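PDB 3TUF: stage II sporulation protein Q from Bacillus subtilis, which forms with SpoIIIAH an intercellular channel between mother cell and forespore during sporulation, and takes part in forespore engulfment and the anchoring of septal membrane proteins. Local coordinates for residues A[98-104]-A[139-145]; A[113-117]-A[129-135]. One frame throughout, in Å; residues are numbered along the deposited sequence.

Interaction 1 of 2, residues A[98-104]-A[139-145]; sequences ASLSGTV and QGDKVKQ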
loop_
_atom_site.group_PDB
_atom_site.type_symbol
_atom_site.label_atom_id
_atom_site.label_comp_id
_atom_site.label_asym_id
_atom_site.label_seq_id
_atom_site.Cartn_x
_atom_site.Cartn_y
_atom_site.Cartn_z
ATOM N N ALA A 98 -26.494 30.989 -21.223
ATOM C CA ALA A 98 -25.075 31.012 -21.014
ATOM C C ALA A 98 -24.749 32.109 -20.002
ATOM O O ALA A 98 -25.195 33.271 -20.105
ATOM C CB ALA A 98 -24.335 31.207 -22.322
ATOM N N SER A 99 -24.025 31.678 -18.977
ATOM C CA SER A 99 -23.549 32.532 -17.918
ATOM C C SER A 99 -22.478 33.491 -18.410
ATOM O O SER A 99 -22.331 34.561 -17.857
ATOM C CB SER A 99 -22.966 31.649 -16.827
ATOM O OG SER A 99 -22.171 32.424 -15.960
ATOM N N LEU A 100 -21.710 33.082 -19.416
ATOM C CA LEU A 100 -20.738 33.949 -20.055
ATOM C C LEU A 100 -20.664 33.557 -21.524
ATOM O O LEU A 100 -21.102 32.472 -21.903
ATOM C CB LEU A 100 -19.349 33.770 -19.446
ATOM C CG LEU A 100 -19.028 34.176 -17.991
ATOM C CD1 LEU A 100 -17.811 33.435 -17.547
ATOM C CD2 LEU A 100 -18.810 35.679 -17.781
ATOM N N SER A 101 -20.094 34.433 -22.349
ATOM C CA SER A 101 -19.891 34.139 -23.752
ATOM C C SER A 101 -18.737 33.121 -24.001
ATOM O O SER A 101 -17.743 33.048 -23.266
ATOM C CB SER A 101 -19.694 35.447 -24.496
ATOM O OG SER A 101 -20.701 36.402 -24.091
ATOM N N GLY A 102 -18.877 32.298 -25.029
ATOM C CA GLY A 102 -17.835 31.337 -25.306
ATOM C C GLY A 102 -18.209 30.444 -26.428
ATOM O O GLY A 102 -19.069 30.782 -27.235
ATOM N N THR A 103 -17.564 29.293 -26.476
ATOM C CA THR A 103 -17.786 28.345 -27.545
ATOM C C THR A 103 -18.217 27.048 -26.941
ATOM O O THR A 103 -17.575 26.552 -26.019
ATOM C CB THR A 103 -16.507 28.076 -28.273
ATOM O OG1 THR A 103 -16.023 29.311 -28.793
ATOM C CG2 THR A 103 -16.751 27.110 -29.409
ATOM N N VAL A 104 -19.287 26.483 -27.484
ATOM C CA VAL A 104 -19.848 25.244 -26.980
ATOM C C VAL A 104 -18.890 24.145 -27.334
ATOM O O VAL A 104 -18.699 23.865 -28.525
ATOM C CB VAL A 104 -21.205 24.920 -27.636
ATOM C CG1 VAL A 104 -21.664 23.453 -27.293
ATOM C CG2 VAL A 104 -22.221 25.967 -27.225
ATOM N N GLN A 139 -22.156 21.293 -30.432
ATOM C CA GLN A 139 -20.710 21.479 -30.446
ATOM C C GLN A 139 -20.258 22.487 -31.539
ATOM O O GLN A 139 -20.696 22.402 -32.684
ATOM C CB GLN A 139 -20.038 20.136 -30.673
ATOM C CG GLN A 139 -19.016 19.870 -29.642
ATOM C CD GLN A 139 -18.044 18.841 -30.096
ATOM O OE1 GLN A 139 -18.402 17.672 -30.267
ATOM N NE2 GLN A 139 -16.796 19.256 -30.315
ATOM N N GLY A 140 -19.399 23.441 -31.176
ATOM C CA GLY A 140 -18.914 24.451 -32.133
ATOM C C GLY A 140 -19.737 25.748 -32.170
ATOM O O GLY A 140 -19.238 26.796 -32.656
ATOM N N ASP A 141 -20.995 25.714 -31.696
ATOM C CA ASP A 141 -21.773 26.958 -31.582
ATOM C C ASP A 141 -21.001 27.975 -30.710
ATOM O O ASP A 141 -20.457 27.602 -29.660
ATOM C CB ASP A 141 -23.185 26.680 -31.019
ATOM C CG ASP A 141 -24.122 26.024 -32.050
ATOM O OD1 ASP A 141 -23.742 26.025 -33.230
ATOM O OD2 ASP A 141 -25.227 25.514 -31.697
ATOM N N LYS A 142 -20.888 29.221 -31.174
ATOM C CA LYS A 142 -20.424 30.348 -30.366
ATOM C C LYS A 142 -21.661 30.840 -29.662
ATOM O O LYS A 142 -22.617 31.105 -30.352
ATOM C CB LYS A 142 -20.043 31.496 -31.296
ATOM C CG LYS A 142 -18.596 31.704 -31.504
ATOM C CD LYS A 142 -18.056 30.718 -32.491
ATOM C CE LYS A 142 -16.732 30.184 -31.938
ATOM N NZ LYS A 142 -15.638 30.113 -32.951
ATOM N N VAL A 143 -21.694 30.979 -28.339
ATOM C CA VAL A 143 -22.860 31.627 -27.699
ATOM C C VAL A 143 -22.465 32.924 -27.039
ATOM O O VAL A 143 -21.271 33.143 -26.727
ATOM C CB VAL A 143 -23.568 30.737 -26.633
ATOM C CG1 VAL A 143 -24.240 29.534 -27.283
ATOM C CG2 VAL A 143 -22.613 30.278 -25.596
ATOM N N LYS A 144 -23.461 33.778 -26.830
ATOM C CA LYS A 144 -23.283 35.023 -26.095
ATOM C C LYS A 144 -23.944 34.887 -24.703
ATOM O O LYS A 144 -24.823 34.028 -24.484
ATOM C CB LYS A 144 -23.727 36.296 -26.925
ATOM C CG LYS A 144 -24.981 36.085 -27.782
ATOM C CD LYS A 144 -25.228 37.059 -29.010
ATOM C CE LYS A 144 -26.344 36.530 -30.028
ATOM N NZ LYS A 144 -27.748 36.240 -29.485
ATOM N N GLN A 145 -23.449 35.699 -23.753
ATOM C CA GLN A 145 -23.947 35.754 -22.398
ATOM C C GLN A 145 -25.468 35.949 -22.404
ATOM O O GLN A 145 -25.941 36.794 -23.108
ATOM C CB GLN A 145 -23.259 36.921 -21.707
ATOM C CG GLN A 145 -23.780 37.141 -20.310
ATOM C CD GLN A 145 -22.829 37.878 -19.368
ATOM O OE1 GLN A 145 -22.391 39.002 -19.651
ATOM N NE2 GLN A 145 -22.532 37.255 -18.217
#

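Interaction 2 of 2, residues A[113-117]-A[129-135]; sequences LGYVV and YQSLSEV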
loop_
_atom_site.group_PDB
_atom_site.type_symbol
_atom_site.label_atom_id
_atom_site.label_comp_id
_atom_site.label_asym_id
_atom_site.label_seq_id
_atom_site.Cartn_x
_atom_site.Cartn_y
_atom_site.Cartn_z
ATOM N N LEU A 113 -26.896 11.730 -16.710
ATOM C CA LEU A 113 -26.822 13.187 -16.508
ATOM C C LEU A 113 -27.921 14.059 -17.202
ATOM O O LEU A 113 -28.088 15.235 -16.858
ATOM C CB LEU A 113 -25.416 13.684 -16.894
ATOM C CG LEU A 113 -24.232 13.092 -16.096
ATOM C CD1 LEU A 113 -22.810 13.728 -16.473
ATOM C CD2 LEU A 113 -24.524 13.186 -14.585
ATOM N N GLY A 114 -28.703 13.501 -18.129
ATOM C CA GLY A 114 -29.562 14.317 -19.046
ATOM C C GLY A 114 -28.659 14.953 -20.119
ATOM O O GLY A 114 -27.490 14.556 -20.336
ATOM N N TYR A 115 -29.151 15.963 -20.797
ATOM C CA TYR A 115 -28.220 16.735 -21.636
ATOM C C TYR A 115 -27.115 17.454 -20.895
ATOM O O TYR A 115 -27.313 17.937 -19.783
ATOM C CB TYR A 115 -28.978 17.743 -22.424
ATOM C CG TYR A 115 -29.501 17.179 -23.688
ATOM C CD1 TYR A 115 -28.701 17.161 -24.857
ATOM C CD2 TYR A 115 -30.840 16.699 -23.760
ATOM C CE1 TYR A 115 -29.234 16.674 -26.102
ATOM C CE2 TYR A 115 -31.383 16.211 -24.984
ATOM C CZ TYR A 115 -30.559 16.212 -26.126
ATOM O OH TYR A 115 -31.092 15.752 -27.289
ATOM N N VAL A 116 -25.948 17.549 -21.493
ATOM C CA VAL A 116 -24.853 18.187 -20.792
ATOM C C VAL A 116 -24.289 19.110 -21.806
ATOM O O VAL A 116 -24.039 18.678 -22.944
ATOM C CB VAL A 116 -23.719 17.189 -20.377
ATOM C CG1 VAL A 116 -22.505 17.951 -19.768
ATOM C CG2 VAL A 116 -24.214 16.056 -19.400
ATOM N N VAL A 117 -24.129 20.385 -21.429
ATOM C CA VAL A 117 -23.496 21.365 -22.301
ATOM C C VAL A 117 -22.327 21.968 -21.555
ATOM O O VAL A 117 -22.394 22.216 -20.343
ATOM C CB VAL A 117 -24.444 22.495 -22.710
ATOM C CG1 VAL A 117 -23.683 23.619 -23.521
ATOM C CG2 VAL A 117 -25.688 21.942 -23.469
ATOM N N TYR A 129 -23.454 22.951 -17.871
ATOM C CA TYR A 129 -24.877 22.969 -17.637
ATOM C C TYR A 129 -25.303 21.588 -17.942
ATOM O O TYR A 129 -24.931 21.041 -19.012
ATOM C CB TYR A 129 -25.517 23.913 -18.630
ATOM C CG TYR A 129 -24.781 25.236 -18.737
ATOM C CD1 TYR A 129 -23.587 25.332 -19.478
ATOM C CD2 TYR A 129 -25.265 26.380 -18.092
ATOM C CE1 TYR A 129 -22.874 26.535 -19.604
ATOM C CE2 TYR A 129 -24.553 27.625 -18.189
ATOM C CZ TYR A 129 -23.352 27.664 -18.958
ATOM O OH TYR A 129 -22.664 28.845 -19.057
ATOM N N GLN A 130 -26.099 21.019 -17.051
ATOM C CA GLN A 130 -26.297 19.591 -17.076
ATOM C C GLN A 130 -27.611 19.344 -16.395
ATOM O O GLN A 130 -28.083 20.217 -15.721
ATOM C CB GLN A 130 -25.094 18.954 -16.359
ATOM C CG GLN A 130 -25.448 18.043 -15.222
ATOM C CD GLN A 130 -24.265 17.343 -14.611
ATOM O OE1 GLN A 130 -23.117 17.380 -15.160
ATOM N NE2 GLN A 130 -24.527 16.688 -13.443
ATOM N N SER A 131 -28.228 18.175 -16.572
ATOM C CA SER A 131 -29.681 17.936 -16.243
ATOM C C SER A 131 -30.763 18.565 -17.181
ATOM O O SER A 131 -31.996 18.478 -16.903
ATOM C CB SER A 131 -30.029 18.211 -14.788
ATOM O OG SER A 131 -31.087 17.314 -14.414
ATOM N N LEU A 132 -30.288 19.169 -18.289
ATOM C CA LEU A 132 -31.132 19.712 -19.351
ATOM C C LEU A 132 -32.042 18.610 -19.987
ATOM O O LEU A 132 -31.602 17.427 -20.171
ATOM C CB LEU A 132 -30.241 20.340 -20.424
ATOM C CG LEU A 132 -29.225 21.359 -19.896
ATOM C CD1 LEU A 132 -28.643 22.250 -21.000
ATOM C CD2 LEU A 132 -29.873 22.232 -18.882
ATOM N N SER A 133 -33.292 19.042 -20.285
ATOM C CA SER A 133 -34.356 18.330 -20.993
ATOM C C SER A 133 -34.136 18.493 -22.462
ATOM O O SER A 133 -34.485 17.595 -23.256
ATOM C CB SER A 133 -35.679 19.055 -20.796
ATOM O OG SER A 133 -36.174 18.892 -19.488
ATOM N N GLU A 134 -33.648 19.690 -22.834
ATOM C CA GLU A 134 -33.506 20.085 -24.244
ATOM C C GLU A 134 -32.280 20.892 -24.389
ATOM O O GLU A 134 -31.794 21.472 -23.416
ATOM C CB GLU A 134 -34.644 21.009 -24.726
ATOM C CG GLU A 134 -36.071 20.690 -24.181
ATOM C CD GLU A 134 -37.112 21.651 -24.741
ATOM O OE1 GLU A 134 -36.723 22.395 -25.715
ATOM O OE2 GLU A 134 -38.283 21.649 -24.206
ATOM N N VAL A 135 -31.817 20.992 -25.624
ATOM C CA VAL A 135 -30.626 21.754 -25.930
ATOM C C VAL A 135 -30.965 22.621 -27.126
ATOM O O VAL A 135 -31.757 22.219 -28.011
ATOM C CB VAL A 135 -29.435 20.772 -26.161
ATOM C CG1 VAL A 135 -28.338 21.396 -26.981
ATOM C CG2 VAL A 135 -28.871 20.369 -24.812
#

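Interaction 1 of 2, residues A[98-104]-A[139-145]
V104 meets the start of segment 139-145 through its CG1 branch, which lies 3.8 Å from CA of Q139. The next residue, G140, turns the chain with a positive phi, and its N gives a hydrogen bond of 2.8 Å to V104 O in the plane of that carbonyl. D141 returns the grip from the other end of V104: its O accepts V104 N at 2.7 Å, almost perfectly straight at 177°. The carboxylate of D141 is used within its own turn, where OD2 takes the N of E138. K142 faces T103 in a non-hydrogen-bonded antiparallel pair. The two side chains run side by side in the same direction, and the bent lysine chain brings CE to 3.3 Å from T103 OG1, so this is an aliphatic approach to a hydroxyl.

V143 forms a hydrogen-bonded pair with G102, its N reaching G102 O at 2.9 Å while its O accepts G102 N. On the face away from K142 and T103, its two methyls divide the work: CG2 packs on A98 CB at 3.8 Å, and CG1 turns to V104 CG2. K144 sends its chain away, with CB just brushing S101 OG. Beyond it, Q145 is gripped twice. Its N donates to S101 OG at 2.9 Å, and CG, anti to the backbone N (chi1 176°), carries the extended chain back toward S99, where NE2 donates to S99 O at 2.7 Å; that oxygen lies 25° out of the plane of the Q145 amide, and the bond is bent. The same NE2 also binds the O of N40. Together these bonds make a short antiparallel ladder, extended by side-chain bonds, that adds the two-residue strand 142-143 to the beginning of strand 102-110 in the antiparallel sheet of an M23 peptidase fold.

Interaction 2 of 2, residues A[113-117]-A[129-135]
V117 and V135 meet through methyls set by their first torsions: in each valine CG1 is anti to the backbone N (chi1 174° in V117, 158° in V135), which sets CG2 anti to the carbonyl carbon, and the two CG2 atoms come within 3.8 Å. V117 CG2 also touches L132 CD1, at 3.9 Å, the side chains crossing at about a right angle. The phenol of Y115 lies across V135, which covers one ring face with CB and presses CG2 tightly against CD1. L132 O sits at the ring's edge, near its plane, and the CB atoms of Y115 and L132 pack at 3.5 Å. An alanine in place of Y115 would keep the CB contact with L132, but loss of the ring would probably uncover V135 and open a gap beside its CG2.

The backbone fixes this cluster. V117 and Y129 form a hydrogen-bonded antiparallel pair, V117 N to Y129 O at 2.6 Å and Y129 N to V117 O at 2.8 Å, both nearly linear. V117 O also meets the edge of the Y129 ring, 3.4 Å from CD1. Farther along, Y115 N donates to L132 O at 2.9 Å. S131 and L132 both face Y115, a G1 beta bulge in which S131 adopts a positive phi; S131 N makes a weak bond to L113 O. On the other side of the ladder, L113 CD2 rests 3.7 Å from the Q130 amide nitrogen NE2.

The hairpin of strands 116-120 and 125-132 lies between strand 102-110, bonded to V116 through E108, and strand 165-171, bonded to Q130 through H166. L132 and Y129 also lean on V96 of strand 95-97, and E134 continues toward strand 148-151 by backbone bonding to K151.

Interactions 1 and 2 belong to the same antiparallel sheet at different places, for strands 102-110 and 116-120 are neighbours in it. Interaction 1 attaches a short strand at the margin, where exposed residues predominate along 139-144 and the bonding is largely polar, helped by serine and glutamine side chains. Interaction 2, nearer the centre of the chain, pairs the open end of a hairpin, where a bulge turns the chain, and its side-chain contacts are mostly apolar, with Y115 and V135 toward the surface. Their centres lie about 15 Å apart, yet they touch: Y129 OH, which is also hydrogen-bonded to T127 OG1, probably accepts S99 N, and V104 packs loosely against V117.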